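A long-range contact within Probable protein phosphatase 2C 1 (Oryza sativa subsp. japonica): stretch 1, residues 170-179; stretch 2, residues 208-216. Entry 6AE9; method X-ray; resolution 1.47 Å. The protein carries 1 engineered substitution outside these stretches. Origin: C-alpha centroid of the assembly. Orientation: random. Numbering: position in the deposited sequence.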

ATOM      1  N   PHE A 170      -9.811   4.920  13.058  1.00 12.83           N
ATOM      2  CA  PHE A 170      -8.991   6.038  12.617  1.00 12.22           C
ATOM      3  C   PHE A 170      -9.037   6.185  11.100  1.00 13.23           C
ATOM      4  O   PHE A 170      -9.491   7.210  10.582  1.00 13.16           O
ATOM      5  CB  PHE A 170      -7.551   5.848  13.103  1.00 12.77           C
ATOM      6  CG  PHE A 170      -6.608   6.924  12.642  1.00 11.89           C
ATOM      7  CD1 PHE A 170      -6.812   8.245  13.014  1.00 12.04           C
ATOM      8  CD2 PHE A 170      -5.515   6.611  11.840  1.00 13.93           C
ATOM      9  CE1 PHE A 170      -5.943   9.242  12.590  1.00 13.88           C
ATOM     10  CE2 PHE A 170      -4.635   7.607  11.414  1.00 13.63           C
ATOM     11  CZ  PHE A 170      -4.850   8.921  11.788  1.00 13.58           C
ATOM     12  N   PHE A 171      -8.607   5.149  10.370  1.00 11.37           N
ATOM     13  CA  PHE A 171      -8.416   5.293   8.928  1.00 14.02           C
ATOM     14  C   PHE A 171      -9.727   5.468   8.169  1.00 15.03           C
ATOM     15  O   PHE A 171      -9.735   6.099   7.108  1.00 16.38           O
ATOM     16  CB  PHE A 171      -7.581   4.140   8.373  1.00 13.94           C
ATOM     17  CG  PHE A 171      -6.173   4.123   8.896  1.00 13.81           C
ATOM     18  CD1 PHE A 171      -5.257   5.084   8.487  1.00 15.33           C
ATOM     19  CD2 PHE A 171      -5.773   3.170   9.816  1.00 15.02           C
ATOM     20  CE1 PHE A 171      -3.959   5.082   8.974  1.00 13.82           C
ATOM     21  CE2 PHE A 171      -4.473   3.161  10.307  1.00 14.03           C
ATOM     22  CZ  PHE A 171      -3.568   4.118   9.890  1.00 13.80           C
ATOM     23  N   ASP A 172     -10.841   4.951   8.690  1.00 13.57           N
ATOM     24  CA  ASP A 172     -12.117   5.154   8.005  1.00 15.16           C
ATOM     25  C   ASP A 172     -12.606   6.590   8.092  1.00 15.62           C
ATOM     26  O   ASP A 172     -13.565   6.943   7.389  1.00 16.47           O
ATOM     27  CB  ASP A 172     -13.195   4.244   8.591  1.00 17.07           C
ATOM     28  CG  ASP A 172     -13.060   2.811   8.137  1.00 17.81           C
ATOM     29  OD1 ASP A 172     -12.409   2.569   7.099  1.00 23.22           O
ATOM     30  OD2 ASP A 172     -13.634   1.935   8.815  1.00 19.36           O
ATOM     31  N   ASN A 173     -11.975   7.419   8.926  1.00 14.12           N
ATOM     32  CA  ASN A 173     -12.466   8.752   9.248  1.00 13.24           C
ATOM     33  C   ASN A 173     -11.435   9.842   8.975  1.00 13.24           C
ATOM     34  O   ASN A 173     -11.573  10.953   9.486  1.00 16.28           O
ATOM     35  CB  ASN A 173     -12.922   8.806  10.705  1.00 14.47           C
ATOM     36  CG  ASN A 173     -14.228   8.094  10.917  1.00 15.78           C
ATOM     37  OD1 ASN A 173     -15.237   8.469  10.328  1.00 18.30           O
ATOM     38  ND2 ASN A 173     -14.221   7.045  11.739  1.00 15.31           N
ATOM     39  N   ILE A 174     -10.403   9.556   8.187  1.00 14.86           N
ATOM     40  CA  ILE A 174      -9.362  10.543   7.912  1.00 15.42           C
ATOM     41  C   ILE A 174      -8.706  10.208   6.581  1.00 15.76           C
ATOM     42  O   ILE A 174      -8.470   9.040   6.263  1.00 15.93           O
ATOM     43  CB  ILE A 174      -8.339  10.640   9.068  1.00 14.13           C
ATOM     44  CG1 ILE A 174      -7.503  11.917   8.943  1.00 15.82           C
ATOM     45  CG2 ILE A 174      -7.450   9.390   9.130  1.00 15.45           C
ATOM     46  CD1 ILE A 174      -6.684  12.227  10.188  1.00 16.23           C
ATOM     47  N   PHE A 175      -8.422  11.242   5.795  1.00 15.55           N
ATOM     48  CA  PHE A 175      -7.766  11.064   4.510  1.00 15.47           C
ATOM     49  C   PHE A 175      -6.256  11.200   4.668  1.00 15.49           C
ATOM     50  O   PHE A 175      -5.769  11.866   5.585  1.00 15.19           O
ATOM     51  CB  PHE A 175      -8.267  12.104   3.506  1.00 17.68           C
ATOM     52  CG  PHE A 175      -9.679  11.874   3.064  1.00 17.92           C
ATOM     53  CD1 PHE A 175      -9.963  11.014   2.013  1.00 18.40           C
ATOM     54  CD2 PHE A 175     -10.728  12.506   3.713  1.00 17.34           C
ATOM     55  CE1 PHE A 175     -11.270  10.785   1.612  1.00 20.56           C
ATOM     56  CE2 PHE A 175     -12.037  12.282   3.319  1.00 19.90           C
ATOM     57  CZ  PHE A 175     -12.309  11.422   2.266  1.00 19.56           C
ATOM     58  N   ASP A 176      -5.519  10.561   3.753  1.00 15.53           N
ATOM     59  CA  ASP A 176      -4.060  10.552   3.848  1.00 16.10           C
ATOM     60  C   ASP A 176      -3.493  11.967   3.898  1.00 16.81           C
ATOM     61  O   ASP A 176      -2.536  12.236   4.631  1.00 15.77           O
ATOM     62  CB  ASP A 176      -3.463   9.776   2.674  1.00 19.82           C
ATOM     63  CG  ASP A 176      -3.472   8.281   2.905  1.00 21.93           C
ATOM     64  OD1 ASP A 176      -4.053   7.855   3.922  1.00 24.71           O
ATOM     65  OD2 ASP A 176      -2.893   7.543   2.081  1.00 39.45           O
ATOM     66  N   GLN A 177      -4.080  12.895   3.137  1.00 17.67           N
ATOM     67  CA  GLN A 177      -3.529  14.246   3.136  1.00 15.51           C
ATOM     68  C   GLN A 177      -3.762  14.957   4.456  1.00 16.45           C
ATOM     69  O   GLN A 177      -2.956  15.809   4.838  1.00 17.52           O
ATOM     70  CB  GLN A 177      -4.106  15.089   2.022  1.00 24.25           C
ATOM     71  CG  GLN A 177      -3.885  14.526   0.737  1.00 39.75           C
ATOM     72  CD  GLN A 177      -4.663  15.278  -0.288  1.00 62.87           C
ATOM     73  OE1 GLN A 177      -4.071  15.833  -1.212  1.00 65.44           O
ATOM     74  NE2 GLN A 177      -5.995  15.294  -0.154  1.00 65.58           N
ATOM     75  N   GLU A 178      -4.827  14.605   5.179  1.00 16.13           N
ATOM     76  CA  GLU A 178      -5.011  15.153   6.518  1.00 15.43           C
ATOM     77  C   GLU A 178      -3.963  14.600   7.469  1.00 13.45           C
ATOM     78  O   GLU A 178      -3.414  15.336   8.299  1.00 14.77           O
ATOM     79  CB  GLU A 178      -6.409  14.823   7.026  1.00 15.37           C
ATOM     80  CG  GLU A 178      -7.513  15.391   6.167  1.00 16.24           C
ATOM     81  CD  GLU A 178      -8.853  15.079   6.759  1.00 19.71           C
ATOM     82  OE1 GLU A 178      -9.329  13.942   6.545  1.00 18.43           O
ATOM     83  OE2 GLU A 178      -9.396  15.949   7.478  1.00 21.87           O
ATOM     84  N   ILE A 179      -3.644  13.310   7.334  1.00 13.18           N
ATOM     85  CA  ILE A 179      -2.578  12.731   8.147  1.00 14.99           C
ATOM     86  C   ILE A 179      -1.263  13.456   7.894  1.00 13.95           C
ATOM     87  O   ILE A 179      -0.571  13.863   8.832  1.00 14.74           O
ATOM     88  CB  ILE A 179      -2.444  11.218   7.890  1.00 11.90           C
ATOM     89  CG1 ILE A 179      -3.747  10.478   8.201  1.00 12.07           C
ATOM     90  CG2 ILE A 179      -1.303  10.650   8.728  1.00 14.15           C
ATOM     91  CD1 ILE A 179      -3.702   9.001   7.829  1.00 13.41           C
TER
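Stretch 2 (208-216) TFDSPYSME

Stretch 2 enters as loop, turns into a helix at Pro212, and lays this junction against the loop between the two helices of stretch 1. The CA atoms of Asp172 and Tyr213 are 4.8 Å apart, those of Asn173 and Ser211 5.4 Å. Stretch 1 advances between these pairs while stretch 2 goes back, so the two run locally in opposite senses. Phe171 to Ile174 form a type I turn. One direct hydrogen bond joins the stretches: Tyr213 N donates to Asp172 O at 3.2 Å. Pro212 CD lies equally close to Asp172 O, at 3.2 Å. Tyr213 has chi1 t and Asp172 chi1 m; Tyr213 CD1 is 3.7 Å from Asp172 OD2.

Ser211 is the N-cap. Its p rotamer (chi1 65°) brings OG to Ser214 N, 3.0 Å away, and satisfies a free amide of the first helical turn. Phe175 is at the N-cap position of the second helix of stretch 1. Glu178 extends with chi1 m and chi2 t, then turns at chi3 (-81°), and OE1 accepts from Phe175 N at 2.9 Å.

The CA-to-CB bond of Phe175 points sideways; chi1 m with chi2 -86° carries the ring to Pro212 and Met215. Pro212 CG sits over one face, 3.8 Å from the centroid of the Phe175 ring. Met215 SD lies at the edge, 3.6 Å from Phe175 CZ. Phe209, chi1 t, points toward stretch 1 and places CZ 3.6 Å from Phe175 CE2, the rings oblique at 70°.

A water bridges the acids: it donates to Asp172 OD1 (2.7 Å) and Glu216 OE1 (2.8 Å), the latter on an extended t, t side chain.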

ATOM      1  N   THR A 208     -22.043  15.221   7.973  1.00 18.78           N
ATOM      2  CA  THR A 208     -21.738  15.996   6.776  1.00 21.81           C
ATOM      3  C   THR A 208     -20.371  15.683   6.174  1.00 27.80           C
ATOM      4  O   THR A 208     -20.065  16.178   5.084  1.00 22.36           O
ATOM      5  CB  THR A 208     -21.847  17.504   7.062  1.00 21.13           C
ATOM      6  OG1 THR A 208     -20.662  17.968   7.726  1.00 22.40           O
ATOM      7  CG2 THR A 208     -23.061  17.808   7.941  1.00 20.72           C
ATOM      8  N   PHE A 209     -19.554  14.871   6.841  1.00 20.50           N
ATOM      9  CA  PHE A 209     -18.203  14.568   6.380  1.00 20.77           C
ATOM     10  C   PHE A 209     -18.251  13.354   5.462  1.00 19.13           C
ATOM     11  O   PHE A 209     -18.655  12.267   5.887  1.00 20.11           O
ATOM     12  CB  PHE A 209     -17.304  14.286   7.583  1.00 19.25           C
ATOM     13  CG  PHE A 209     -15.894  13.908   7.219  1.00 23.65           C
ATOM     14  CD1 PHE A 209     -15.044  14.830   6.633  1.00 22.97           C
ATOM     15  CD2 PHE A 209     -15.416  12.632   7.475  1.00 21.26           C
ATOM     16  CE1 PHE A 209     -13.743  14.482   6.302  1.00 28.69           C
ATOM     17  CE2 PHE A 209     -14.116  12.285   7.147  1.00 25.73           C
ATOM     18  CZ  PHE A 209     -13.284  13.207   6.560  1.00 23.05           C
ATOM     19  N   ASP A 210     -17.843  13.535   4.207  1.00 18.44           N
ATOM     20  CA  ASP A 210     -17.795  12.432   3.249  1.00 22.04           C
ATOM     21  C   ASP A 210     -16.542  11.616   3.549  1.00 20.07           C
ATOM     22  O   ASP A 210     -15.479  11.785   2.946  1.00 23.40           O
ATOM     23  CB  ASP A 210     -17.821  12.955   1.818  1.00 23.69           C
ATOM     24  CG  ASP A 210     -18.332  11.923   0.833  1.00 24.59           C
ATOM     25  OD1 ASP A 210     -18.962  10.939   1.273  1.00 25.66           O
ATOM     26  OD2 ASP A 210     -18.105  12.094  -0.383  1.00 32.81           O
ATOM     27  N   SER A 211     -16.686  10.704   4.505  1.00 18.29           N
ATOM     28  CA  SER A 211     -15.551   9.988   5.054  1.00 20.74           C
ATOM     29  C   SER A 211     -15.000   8.983   4.046  1.00 20.61           C
ATOM     30  O   SER A 211     -15.689   8.588   3.103  1.00 20.93           O
ATOM     31  CB  SER A 211     -15.980   9.245   6.314  1.00 16.72           C
ATOM     32  OG  SER A 211     -16.927   8.231   6.007  1.00 19.93           O
ATOM     33  N   PRO A 212     -13.747   8.553   4.227  1.00 18.73           N
ATOM     34  CA  PRO A 212     -13.243   7.440   3.409  1.00 17.14           C
ATOM     35  C   PRO A 212     -14.157   6.228   3.444  1.00 16.82           C
ATOM     36  O   PRO A 212     -14.356   5.572   2.414  1.00 19.31           O
ATOM     37  CB  PRO A 212     -11.862   7.159   4.024  1.00 18.47           C
ATOM     38  CG  PRO A 212     -11.449   8.466   4.621  1.00 18.45           C
ATOM     39  CD  PRO A 212     -12.715   9.096   5.129  1.00 18.73           C
ATOM     40  N   TYR A 213     -14.734   5.931   4.612  1.00 18.66           N
ATOM     41  CA  TYR A 213     -15.663   4.814   4.742  1.00 17.99           C
ATOM     42  C   TYR A 213     -16.862   4.982   3.818  1.00 21.60           C
ATOM     43  O   TYR A 213     -17.210   4.068   3.062  1.00 18.84           O
ATOM     44  CB  TYR A 213     -16.108   4.703   6.201  1.00 18.63           C
ATOM     45  CG  TYR A 213     -17.110   3.612   6.500  1.00 23.48           C
ATOM     46  CD1 TYR A 213     -16.693   2.313   6.768  1.00 21.71           C
ATOM     47  CD2 TYR A 213     -18.471   3.887   6.550  1.00 24.88           C
ATOM     48  CE1 TYR A 213     -17.605   1.315   7.062  1.00 25.22           C
ATOM     49  CE2 TYR A 213     -19.388   2.896   6.841  1.00 22.18           C
ATOM     50  CZ  TYR A 213     -18.949   1.612   7.095  1.00 24.34           C
ATOM     51  OH  TYR A 213     -19.855   0.619   7.387  1.00 26.74           O
ATOM     52  N   SER A 214     -17.510   6.150   3.863  1.00 20.15           N
ATOM     53  CA  SER A 214     -18.713   6.349   3.058  1.00 21.34           C
ATOM     54  C   SER A 214     -18.389   6.398   1.569  1.00 24.73           C
ATOM     55  O   SER A 214     -19.153   5.878   0.746  1.00 24.06           O
ATOM     56  CB  SER A 214     -19.441   7.615   3.504  1.00 22.17           C
ATOM     57  OG  SER A 214     -20.057   7.410   4.761  1.00 25.50           O
ATOM     58  N   MET A 215     -17.259   7.012   1.205  1.00 21.52           N
ATOM     59  CA  MET A 215     -16.830   7.008  -0.191  1.00 22.80           C
ATOM     60  C   MET A 215     -16.550   5.593  -0.676  1.00 30.75           C
ATOM     61  O   MET A 215     -16.914   5.228  -1.800  1.00 28.48           O
ATOM     62  CB  MET A 215     -15.582   7.867  -0.359  1.00 25.82           C
ATOM     63  CG  MET A 215     -15.829   9.356  -0.331  1.00 25.70           C
ATOM     64  SD  MET A 215     -14.289  10.260  -0.561  1.00 33.27           S
ATOM     65  CE  MET A 215     -13.463   9.237  -1.776  1.00 37.95           C
ATOM     66  N   GLU A 216     -15.896   4.783   0.157  1.00 22.65           N
ATOM     67  CA  GLU A 216     -15.609   3.406  -0.230  1.00 19.50           C
ATOM     68  C   GLU A 216     -16.890   2.604  -0.415  1.00 21.64           C
ATOM     69  O   GLU A 216     -16.996   1.796  -1.347  1.00 25.40           O
ATOM     70  CB  GLU A 216     -14.722   2.753   0.827  1.00 19.41           C
ATOM     71  CG  GLU A 216     -14.353   1.322   0.523  1.00 24.38           C
ATOM     72  CD  GLU A 216     -13.541   0.705   1.634  1.00 35.77           C
ATOM     73  OE1 GLU A 216     -13.179   1.442   2.579  1.00 29.92           O
ATOM     74  OE2 GLU A 216     -13.275  -0.513   1.567  1.00 35.36           O
TER
HETATM   75  O   HOH W   1     -13.469   0.910   5.282  1.00 23.55           O